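PDB 6AKZ: GlcNAc Inducible Gene 2, GIG2 from Candida albicans, which binds an iron(III) ion and is probably an oxygenase of the DUF1479 family, with a substrate that remains unknown. Local coordinates for residues N264-S267 with G268-T271; R179-E182 with P183-A187; V96-I99 with D100-N104; Q374-S378 with I379-Q383. One frame throughout, in Å; residues are numbered along the deposited sequence.

Contact 1: residues N264-S267 with G268-T271; sequences NNKS and GEGT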
loop_
_atom_site.group_PDB
_atom_site.type_symbol
_atom_site.label_atom_id
_atom_site.label_comp_id
_atom_site.label_asym_id
_atom_site.label_seq_id
_atom_site.Cartn_x
_atom_site.Cartn_y
_atom_site.Cartn_z
ATOM N N ASN A 264 -9.504 -20.150 5.597
ATOM C CA ASN A 264 -8.978 -20.865 4.444
ATOM C C ASN A 264 -9.873 -20.577 3.257
ATOM O O ASN A 264 -11.093 -20.889 3.352
ATOM C CB ASN A 264 -9.016 -22.374 4.662
ATOM C CG ASN A 264 -8.213 -22.817 5.841
ATOM O OD1 ASN A 264 -7.041 -22.413 6.072
ATOM N ND2 ASN A 264 -8.867 -23.635 6.672
ATOM N N ASN A 265 -9.336 -20.041 2.136
ATOM C CA ASN A 265 -10.143 -19.779 0.906
ATOM C C ASN A 265 -9.304 -20.046 -0.321
ATOM O O ASN A 265 -8.156 -19.620 -0.366
ATOM C CB ASN A 265 -10.617 -18.346 0.837
ATOM C CG ASN A 265 -11.287 -17.906 2.124
ATOM O OD1 ASN A 265 -10.581 -17.415 3.052
ATOM N ND2 ASN A 265 -12.590 -18.200 2.288
ATOM N N LYS A 266 -9.827 -20.787 -1.267
ATOM C CA LYS A 266 -9.009 -21.213 -2.442
ATOM C C LYS A 266 -9.003 -20.028 -3.425
ATOM O O LYS A 266 -9.728 -19.127 -3.191
ATOM C CB LYS A 266 -9.637 -22.380 -3.134
ATOM C CG LYS A 266 -9.460 -23.648 -2.331
ATOM C CD LYS A 266 -10.173 -24.799 -3.028
ATOM C CE LYS A 266 -10.327 -26.004 -2.143
ATOM N NZ LYS A 266 -11.563 -25.821 -1.310
ATOM N N SER A 267 -8.091 -20.006 -4.395
ATOM C CA SER A 267 -8.003 -18.891 -5.386
ATOM C C SER A 267 -9.365 -18.593 -5.931
ATOM O O SER A 267 -10.130 -19.541 -6.244
ATOM C CB SER A 267 -7.044 -19.229 -6.557
ATOM O OG SER A 267 -5.806 -19.569 -6.093
ATOM N N GLY A 268 -9.733 -17.336 -6.040
ATOM C CA GLY A 268 -11.043 -16.969 -6.587
ATOM C C GLY A 268 -12.206 -16.931 -5.588
ATOM O O GLY A 268 -13.282 -16.476 -5.902
ATOM N N GLU A 269 -12.028 -17.467 -4.385
ATOM C CA GLU A 269 -13.141 -17.527 -3.423
ATOM C C GLU A 269 -13.152 -16.283 -2.548
ATOM O O GLU A 269 -12.771 -16.354 -1.385
ATOM C CB GLU A 269 -13.003 -18.802 -2.547
ATOM C CG GLU A 269 -13.120 -20.077 -3.350
ATOM C CD GLU A 269 -13.015 -21.410 -2.539
ATOM O OE1 GLU A 269 -12.590 -21.435 -1.322
ATOM O OE2 GLU A 269 -13.436 -22.464 -3.173
ATOM N N GLY A 270 -13.571 -15.166 -3.101
ATOM C CA GLY A 270 -13.689 -13.977 -2.314
ATOM C C GLY A 270 -12.395 -13.486 -1.699
ATOM O O GLY A 270 -12.384 -12.941 -0.619
ATOM N N THR A 271 -11.301 -13.630 -2.448
ATOM C CA THR A 271 -9.979 -13.188 -1.998
ATOM C C THR A 271 -9.456 -11.897 -2.661
ATOM O O THR A 271 -10.168 -10.898 -2.758
ATOM C CB THR A 271 -8.926 -14.299 -2.182
ATOM O OG1 THR A 271 -9.045 -14.859 -3.496
ATOM C CG2 THR A 271 -9.123 -15.395 -1.148
HETATM O O HOH W 1 -14.042 -20.212 0.667
HETATM O O HOH W 2 -12.127 -23.399 0.523
#
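Gly-268 meets Lys-266 round a type II beta turn that runs from Lys-266 to Glu-269, and it occupies the third position with a phi of 86°, a backbone shape that glycine adopts readily. Glu-269 closes the turn twice. Its backbone N donates to Lys-266 O at 3.1 Å, and its side chain, with CG anti to its own carbonyl carbon (chi1 -64°) and extended beyond, runs back alongside Lys-266 in the same direction. This brings Glu-269 OE1 to 2.8 Å from Lys-266 N in a nearly straight bond (171°) that meets the oxygen from above the carboxylate plane. One water lies between Glu-269 OE1 and Asn-265 ND2, which also bonds to His-366 O, while Asn-265 OD1 bonds to Ser-263 OG. Another water joins Lys-266 NZ to the same carboxylate oxygen. Lys-266 NZ stays 4.3 Å from Glu-269 OE2, too far for a salt bridge. Past Gly-270, a second residue with positive phi, Thr-271 lays CG2 against Asn-265 CB at 3.9 Å, while its OG1 bonds to Asp-358. One backbone N-H and up to two waters can grip OE1, and the nearby lysine would be expected to favour the charged carboxylate.

Contact 2: residues R179-E182 with P183-A187; sequences RIRE and PGKAA
Arg-181 lays its aliphatic stem across Lys-185 at about a right angle, with Arg-181 CG 3.9 Å from Lys-185 CB. CG stands opposite the backbone N (chi1 -176°), and the chain stays extended from there to NE, a shape that carries the guanidinium past the turn to the backbone beyond it. There it grips a single acceptor side-on: Arg-181 NH2 donates to Lys-185 O at 2.8 Å and Arg-181 NE to Lys-185 O at 3.0 Å. The oxygen lies in the guanidinium plane, at its edge. Both nitrogens approach from the same face of the Lys-185 carbonyl plane, NE 47° out of it and NH2 less. The methyl of Ala-187 approaches obliquely, its CB 3.9 Å from Arg-181 NH2.

The loop gripped in this way leaves strand 178-181 of the large mixed sheet and leads toward strand 192-193, which includes the iron ligand His-192. Arg-181 NH2 also bonds to Asp-358 O, just after strand 355-357, which begins with a second ligand, His-355; Val-357 of that strand touches both the Arg-181 and the Ala-187 side chains. The loop opens with a type II beta turn from Glu-182 to Lys-185, closed by Lys-185 N donating to Glu-182 O at 3.1 Å. Pro-183 and Gly-184 fill its central positions, and Gly-184 takes the positive phi (100°) of the third residue. At the start of the turn, the Glu-182 side chain bends at chi2 and sets OE1 3.6 Å from Pro-183 CD.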
loop_
_atom_site.group_PDB
_atom_site.type_symbol
_atom_site.label_atom_id
_atom_site.label_comp_id
_atom_site.label_asym_id
_atom_site.label_seq_id
_atom_site.Cartn_x
_atom_site.Cartn_y
_atom_site.Cartn_z
ATOM N N ARG A 179 -12.232 -7.561 7.440
ATOM C CA ARG A 179 -13.206 -8.012 6.473
ATOM C C ARG A 179 -13.637 -9.428 6.827
ATOM O O ARG A 179 -12.819 -10.297 7.181
ATOM C CB ARG A 179 -12.636 -7.948 5.071
ATOM C CG ARG A 179 -13.484 -8.779 4.107
ATOM C CD ARG A 179 -13.014 -8.627 2.699
ATOM N NE ARG A 179 -11.615 -9.023 2.377
ATOM C CZ ARG A 179 -11.129 -10.253 2.212
ATOM N NH1 ARG A 179 -11.833 -11.324 2.557
ATOM N NH2 ARG A 179 -9.894 -10.411 1.684
ATOM N N ILE A 180 -14.954 -9.657 6.859
ATOM C CA ILE A 180 -15.461 -11.008 7.005
ATOM C C ILE A 180 -16.506 -11.142 5.905
ATOM O O ILE A 180 -17.609 -10.596 6.053
ATOM C CB ILE A 180 -16.129 -11.252 8.380
ATOM C CG1 ILE A 180 -15.125 -10.996 9.503
ATOM C CG2 ILE A 180 -16.602 -12.693 8.513
ATOM C CD1 ILE A 180 -15.724 -11.037 10.895
ATOM N N ARG A 181 -16.113 -11.747 4.770
ATOM C CA ARG A 181 -16.910 -11.800 3.558
ATOM C C ARG A 181 -17.603 -13.163 3.468
ATOM O O ARG A 181 -16.971 -14.197 3.405
ATOM C CB ARG A 181 -16.095 -11.578 2.336
ATOM C CG ARG A 181 -16.902 -11.531 1.017
ATOM C CD ARG A 181 -16.019 -11.033 -0.075
ATOM N NE ARG A 181 -16.679 -11.121 -1.367
ATOM C CZ ARG A 181 -16.091 -10.896 -2.529
ATOM N NH1 ARG A 181 -14.801 -10.588 -2.612
ATOM N NH2 ARG A 181 -16.804 -10.967 -3.638
ATOM N N GLU A 182 -18.937 -13.141 3.589
ATOM C CA GLU A 182 -19.729 -14.373 3.419
ATOM C C GLU A 182 -19.794 -14.789 1.933
ATOM O O GLU A 182 -19.823 -13.936 1.040
ATOM C CB GLU A 182 -21.152 -14.207 3.999
ATOM C CG GLU A 182 -21.152 -14.091 5.520
ATOM C CD GLU A 182 -20.637 -15.316 6.239
ATOM O OE1 GLU A 182 -20.948 -16.450 5.825
ATOM O OE2 GLU A 182 -19.874 -15.181 7.220
ATOM N N PRO A 183 -19.968 -16.106 1.685
ATOM C CA PRO A 183 -20.219 -16.518 0.300
ATOM C C PRO A 183 -21.427 -15.863 -0.259
ATOM O O PRO A 183 -22.420 -15.632 0.477
ATOM C CB PRO A 183 -20.438 -18.015 0.414
ATOM C CG PRO A 183 -19.639 -18.436 1.618
ATOM C CD PRO A 183 -19.738 -17.248 2.565
ATOM N N GLY A 184 -21.328 -15.432 -1.483
ATOM C CA GLY A 184 -22.451 -14.825 -2.154
ATOM C C GLY A 184 -22.336 -13.338 -2.140
ATOM O O GLY A 184 -23.026 -12.660 -2.885
ATOM N N LYS A 185 -21.503 -12.798 -1.262
ATOM C CA LYS A 185 -21.304 -11.354 -1.256
ATOM C C LYS A 185 -20.456 -11.059 -2.481
ATOM O O LYS A 185 -19.342 -11.625 -2.625
ATOM C CB LYS A 185 -20.620 -10.876 0.029
ATOM C CG LYS A 185 -20.332 -9.376 0.051
ATOM C CD LYS A 185 -21.573 -8.513 -0.129
ATOM C CE LYS A 185 -21.229 -7.032 -0.105
ATOM N NZ LYS A 185 -20.457 -6.544 -1.270
ATOM N N ALA A 186 -21.022 -10.221 -3.356
ATOM C CA ALA A 186 -20.370 -9.766 -4.561
ATOM C C ALA A 186 -19.706 -8.391 -4.353
ATOM O O ALA A 186 -19.998 -7.700 -3.395
ATOM C CB ALA A 186 -21.366 -9.728 -5.733
ATOM N N ALA A 187 -18.832 -8.017 -5.282
ATOM C CA ALA A 187 -17.984 -6.859 -5.157
ATOM C C ALA A 187 -18.071 -6.040 -6.433
ATOM O O ALA A 187 -17.918 -4.835 -6.375
ATOM C CB ALA A 187 -16.533 -7.291 -4.901
#

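Contact 3: residues V96-I99 with D100-N104; sequences VDRI and DIWFN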
loop_
_atom_site.group_PDB
_atom_site.type_symbol
_atom_site.label_atom_id
_atom_site.label_comp_id
_atom_site.label_asym_id
_atom_site.label_seq_id
_atom_site.Cartn_x
_atom_site.Cartn_y
_atom_site.Cartn_z
ATOM N N VAL A 96 -2.963 -22.183 13.472
ATOM C CA VAL A 96 -4.383 -22.193 13.189
ATOM C C VAL A 96 -5.196 -22.056 14.448
ATOM O O VAL A 96 -6.217 -21.367 14.469
ATOM C CB VAL A 96 -4.794 -23.477 12.446
ATOM C CG1 VAL A 96 -6.310 -23.632 12.393
ATOM C CG2 VAL A 96 -4.166 -23.499 11.051
ATOM N N ASP A 97 -4.788 -22.683 15.535
ATOM C CA ASP A 97 -5.604 -22.544 16.722
ATOM C C ASP A 97 -5.704 -21.115 17.230
ATOM O O ASP A 97 -6.755 -20.658 17.723
ATOM C CB ASP A 97 -5.104 -23.477 17.846
ATOM C CG ASP A 97 -5.460 -24.958 17.582
ATOM O OD1 ASP A 97 -6.368 -25.282 16.760
ATOM O OD2 ASP A 97 -4.789 -25.808 18.195
ATOM N N ARG A 98 -4.594 -20.409 17.167
ATOM C CA ARG A 98 -4.579 -19.010 17.529
ATOM C C ARG A 98 -5.419 -18.105 16.632
ATOM O O ARG A 98 -6.135 -17.183 17.060
ATOM C CB ARG A 98 -3.117 -18.547 17.510
ATOM C CG ARG A 98 -2.923 -17.103 17.885
ATOM C CD ARG A 98 -3.601 -16.642 19.136
ATOM N NE ARG A 98 -3.128 -17.383 20.297
ATOM C CZ ARG A 98 -3.588 -17.200 21.546
ATOM N NH1 ARG A 98 -4.545 -16.314 21.797
ATOM N NH2 ARG A 98 -3.080 -17.916 22.565
ATOM N N ILE A 99 -5.350 -18.377 15.363
ATOM C CA ILE A 99 -6.205 -17.717 14.389
ATOM C C ILE A 99 -7.679 -17.893 14.672
ATOM O O ILE A 99 -8.458 -16.932 14.607
ATOM C CB ILE A 99 -5.905 -18.194 12.949
ATOM C CG1 ILE A 99 -4.557 -17.734 12.515
ATOM C CG2 ILE A 99 -6.975 -17.725 11.968
ATOM C CD1 ILE A 99 -4.380 -16.266 12.264
ATOM N N ASP A 100 -8.070 -19.117 15.022
ATOM C CA ASP A 100 -9.466 -19.419 15.336
ATOM C C ASP A 100 -9.959 -18.640 16.557
ATOM O O ASP A 100 -11.073 -18.117 16.557
ATOM C CB ASP A 100 -9.651 -20.921 15.562
ATOM C CG ASP A 100 -9.275 -21.744 14.345
ATOM O OD1 ASP A 100 -8.879 -21.146 13.321
ATOM O OD2 ASP A 100 -9.374 -22.987 14.412
ATOM N N ILE A 101 -9.125 -18.557 17.592
ATOM C CA ILE A 101 -9.470 -17.822 18.782
ATOM C C ILE A 101 -9.652 -16.341 18.418
ATOM O O ILE A 101 -10.615 -15.703 18.815
ATOM C CB ILE A 101 -8.343 -18.055 19.832
ATOM C CG1 ILE A 101 -8.415 -19.475 20.386
ATOM C CG2 ILE A 101 -8.436 -17.034 20.949
ATOM C CD1 ILE A 101 -7.099 -19.954 20.997
ATOM N N TRP A 102 -8.691 -15.759 17.698
ATOM C CA TRP A 102 -8.829 -14.367 17.279
ATOM C C TRP A 102 -10.077 -14.078 16.437
ATOM O O TRP A 102 -10.786 -13.089 16.674
ATOM C CB TRP A 102 -7.562 -13.908 16.510
ATOM C CG TRP A 102 -6.338 -13.649 17.333
ATOM C CD1 TRP A 102 -6.287 -13.333 18.672
ATOM C CD2 TRP A 102 -4.991 -13.602 16.862
ATOM N NE1 TRP A 102 -5.005 -13.164 19.061
ATOM C CE2 TRP A 102 -4.171 -13.301 17.987
ATOM C CE3 TRP A 102 -4.368 -13.807 15.617
ATOM C CZ2 TRP A 102 -2.768 -13.189 17.881
ATOM C CZ3 TRP A 102 -2.986 -13.647 15.515
ATOM C CH2 TRP A 102 -2.186 -13.410 16.644
ATOM N N PHE A 103 -10.373 -14.963 15.486
ATOM C CA PHE A 103 -11.552 -14.796 14.613
ATOM C C PHE A 103 -12.806 -14.830 15.494
ATOM O O PHE A 103 -13.656 -13.978 15.375
ATOM C CB PHE A 103 -11.651 -15.899 13.542
ATOM C CG PHE A 103 -12.842 -15.762 12.686
ATOM C CD1 PHE A 103 -12.946 -14.722 11.792
ATOM C CD2 PHE A 103 -13.958 -16.583 12.891
ATOM C CE1 PHE A 103 -14.106 -14.517 11.030
ATOM C CE2 PHE A 103 -15.110 -16.398 12.160
ATOM C CZ PHE A 103 -15.177 -15.369 11.216
ATOM N N ASN A 104 -12.877 -15.828 16.380
ATOM C CA ASN A 104 -14.077 -15.907 17.218
ATOM C C ASN A 104 -14.254 -14.729 18.166
ATOM O O ASN A 104 -15.347 -14.224 18.270
ATOM C CB ASN A 104 -14.086 -17.208 17.986
ATOM C CG ASN A 104 -14.275 -18.383 17.107
ATOM O OD1 ASN A 104 -15.038 -18.369 16.133
ATOM N ND2 ASN A 104 -13.623 -19.444 17.460
#
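Two bends in the Arg-98 chain, at chi2 and at chi3 (61°), fold it over the indole of Trp-102 one helical turn on. Arg-98 CG sits 3.8 Å from the centroid of the six-membered ring, only 8° off its normal, a CH-pi contact over the face. Arg-98 CD follows toward the rim of the same face, 3.6 Å from Trp-102 CE2. The guanidinium is turned well away from parallel, its plane 53° from that of the indole, so it does not stack flat on the ring. Instead, one of its faces is met by Ile-101 CD1, and Arg-98 NH1 lies 4.0 Å from Ile-101 CG2.

Ile-99 reaches the indole obliquely, its CD1 4.2 Å from Trp-102 CE3. The underlying frame is the first part of helix 96-112, with regular i to i+4 bonds from Asp-100 N to Val-96 O through Phe-103 N to Ile-99 O. The Val-96 methyl CG1 packs against the Asp-100 carboxylate, 3.7 Å from OD1. Ile-99 and Trp-102 both bear on Leu-260 of strand 256-261, and Trp-102 also touches Pro-135 and Ala-139 of helix 134-140, joining this helix to the sheet and to its neighbour.

The indole N-H is satisfied by Glu-138, whose side chain also touches Arg-98. Asp-97 OD1 and Asp-100 OD2 are 4.5 Å apart, a like-charge pair whose repulsion is probably eased by the salt bridge of Asp-100 OD1 to Lys-343 NZ. The arginine gives the ring face its hydrocarbon stem, while its charged end sits next to Ile-101.

Contact 4: residues Q374-S378 with I379-Q383; sequences QTPLS and ITNIQ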
loop_
_atom_site.group_PDB
_atom_site.type_symbol
_atom_site.label_atom_id
_atom_site.label_comp_id
_atom_site.label_asym_id
_atom_site.label_seq_id
_atom_site.Cartn_x
_atom_site.Cartn_y
_atom_site.Cartn_z
ATOM N N GLN A 374 2.494 -2.094 6.074
ATOM C CA GLN A 374 3.747 -1.568 6.531
ATOM C C GLN A 374 3.795 -0.060 6.471
ATOM O O GLN A 374 3.626 0.514 5.393
ATOM C CB GLN A 374 4.862 -2.163 5.647
ATOM C CG GLN A 374 6.248 -1.678 6.077
ATOM C CD GLN A 374 7.337 -2.464 5.395
ATOM O OE1 GLN A 374 7.585 -2.273 4.255
ATOM N NE2 GLN A 374 8.070 -3.305 6.164
ATOM N N THR A 375 4.027 0.570 7.620
ATOM C CA THR A 375 3.983 2.000 7.753
ATOM C C THR A 375 5.289 2.379 8.503
ATOM O O THR A 375 5.392 2.307 9.723
ATOM C CB THR A 375 2.769 2.381 8.605
ATOM O OG1 THR A 375 1.576 1.866 7.996
ATOM C CG2 THR A 375 2.679 3.877 8.764
ATOM N N PRO A 376 6.332 2.761 7.768
ATOM C CA PRO A 376 7.582 3.098 8.454
ATOM C C PRO A 376 7.513 4.424 9.194
ATOM O O PRO A 376 6.765 5.338 8.793
ATOM C CB PRO A 376 8.603 3.178 7.277
ATOM C CG PRO A 376 7.712 3.670 6.097
ATOM C CD PRO A 376 6.385 2.935 6.305
ATOM N N LEU A 377 8.312 4.489 10.249
ATOM C CA LEU A 377 8.535 5.730 10.923
ATOM C C LEU A 377 9.175 6.694 9.927
ATOM O O LEU A 377 10.272 6.470 9.438
ATOM C CB LEU A 377 9.370 5.575 12.202
ATOM C CG LEU A 377 9.779 6.919 12.884
ATOM C CD1 LEU A 377 8.524 7.615 13.378
ATOM C CD2 LEU A 377 10.664 6.511 14.077
ATOM N N SER A 378 8.448 7.690 9.569
ATOM C CA SER A 378 8.897 8.633 8.499
ATOM C C SER A 378 8.215 9.913 8.604
ATOM O O SER A 378 7.173 10.062 9.275
ATOM C CB SER A 378 8.705 8.007 7.066
ATOM O OG SER A 378 7.335 8.032 6.726
ATOM N N ILE A 379 8.770 10.910 7.958
ATOM C CA ILE A 379 8.241 12.303 8.160
ATOM C C ILE A 379 6.747 12.489 7.835
ATOM O O ILE A 379 6.021 13.187 8.582
ATOM C CB ILE A 379 9.147 13.328 7.484
ATOM C CG1 ILE A 379 8.886 14.719 8.013
ATOM C CG2 ILE A 379 9.056 13.334 5.976
ATOM C CD1 ILE A 379 9.323 14.875 9.452
ATOM N N THR A 380 6.245 11.796 6.820
ATOM C CA THR A 380 4.805 11.945 6.438
ATOM C C THR A 380 3.913 11.027 7.300
ATOM O O THR A 380 2.734 10.997 7.037
ATOM C CB THR A 380 4.536 11.748 4.933
ATOM O OG1 THR A 380 4.871 10.399 4.523
ATOM C CG2 THR A 380 5.357 12.732 4.057
ATOM N N ASN A 381 4.512 10.222 8.203
ATOM C CA ASN A 381 3.821 9.337 9.109
ATOM C C ASN A 381 3.777 9.855 10.553
ATOM O O ASN A 381 3.242 9.190 11.430
ATOM C CB ASN A 381 4.374 7.922 9.040
ATOM C CG ASN A 381 3.761 7.153 7.886
ATOM O OD1 ASN A 381 2.607 7.469 7.505
ATOM N ND2 ASN A 381 4.509 6.262 7.238
ATOM N N ILE A 382 4.348 11.012 10.809
ATOM C CA ILE A 382 4.271 11.541 12.192
ATOM C C ILE A 382 2.810 11.865 12.546
ATOM O O ILE A 382 2.347 11.608 13.690
ATOM C CB ILE A 382 5.207 12.733 12.374
ATOM C CG1 ILE A 382 6.660 12.327 12.118
ATOM C CG2 ILE A 382 5.003 13.316 13.753
ATOM C CD1 ILE A 382 7.226 11.291 13.051
ATOM N N GLN A 383 2.036 12.340 11.582
ATOM C CA GLN A 383 0.596 12.593 11.910
ATOM C C GLN A 383 -0.155 11.313 12.217
ATOM O O GLN A 383 -0.992 11.271 13.082
ATOM C CB GLN A 383 -0.083 13.324 10.758
ATOM C CG GLN A 383 0.392 14.740 10.630
ATOM C CD GLN A 383 -0.101 15.693 11.718
ATOM O OE1 GLN A 383 -0.804 15.315 12.689
ATOM N NE2 GLN A 383 0.273 16.963 11.559
HETATM O O HOH W 3 7.208 9.896 4.964
#
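The backbone arrives extended through Thr-375 to Ser-378, turning a corner at Leu-377, then turns at Ile-379 and Thr-380 and enters helix 382-394 at Ile-382. At the junction Asn-381 N donates to Ser-378 O, three residues back, at 2.9 Å, closing a tight turn; the bond is bent (150°) and approaches from above the carbonyl plane.

The Asn-381 side chain reaches back along the incoming segment. Its ND2 donates to Pro-376 O at 2.9 Å, in the plane of that carbonyl, and also bonds to Phe-253 O, so two main-chain oxygens hold the amide. The Thr-375 methyl packs against this amide, with Thr-375 CG2 3.6 Å from Asn-381 CG; chi1 of Thr-375 (-58°) puts that methyl opposite its backbone N. Beside this, Leu-377 CD1 meets Ile-382 CD1 at 3.9 Å, and Ile-382 also touches Ala-454 and Ala-457 of helix 445-460. A single water links Ser-378 OG with Thr-380 N, 2.8 Å from the latter, and with Thr-380 OG1.

Here a buried asparagine amide bridges two backbone carbonyls in the connection from strand 367-371, an inner strand of the large mixed sheet of this cupin-clan protein, to helix 382-394.

How the contacts relate
Contacts 1, 2 and 3 lie on the same side of the chain's centre, and contact 2 touches both of the others. Its centre is about 11 Å from that of contact 1, where Gly-270 CA packs 3.6 Å from Arg-181 NH1. Toward contact 3, Ile-180 CD1 meets Phe-103 CE1 at 3.8 Å. Asp-358 is shared, bonding to Thr-271 through its side chain and to Arg-181 through its backbone. The side chains of Ala-187 and Thr-271 are about 11 and 13 Å from the iron, whose ligands are His-192, Asp-194 and His-355. Contact 4 stands apart, its nearest atoms about 16 Å from contacts 2 and 3.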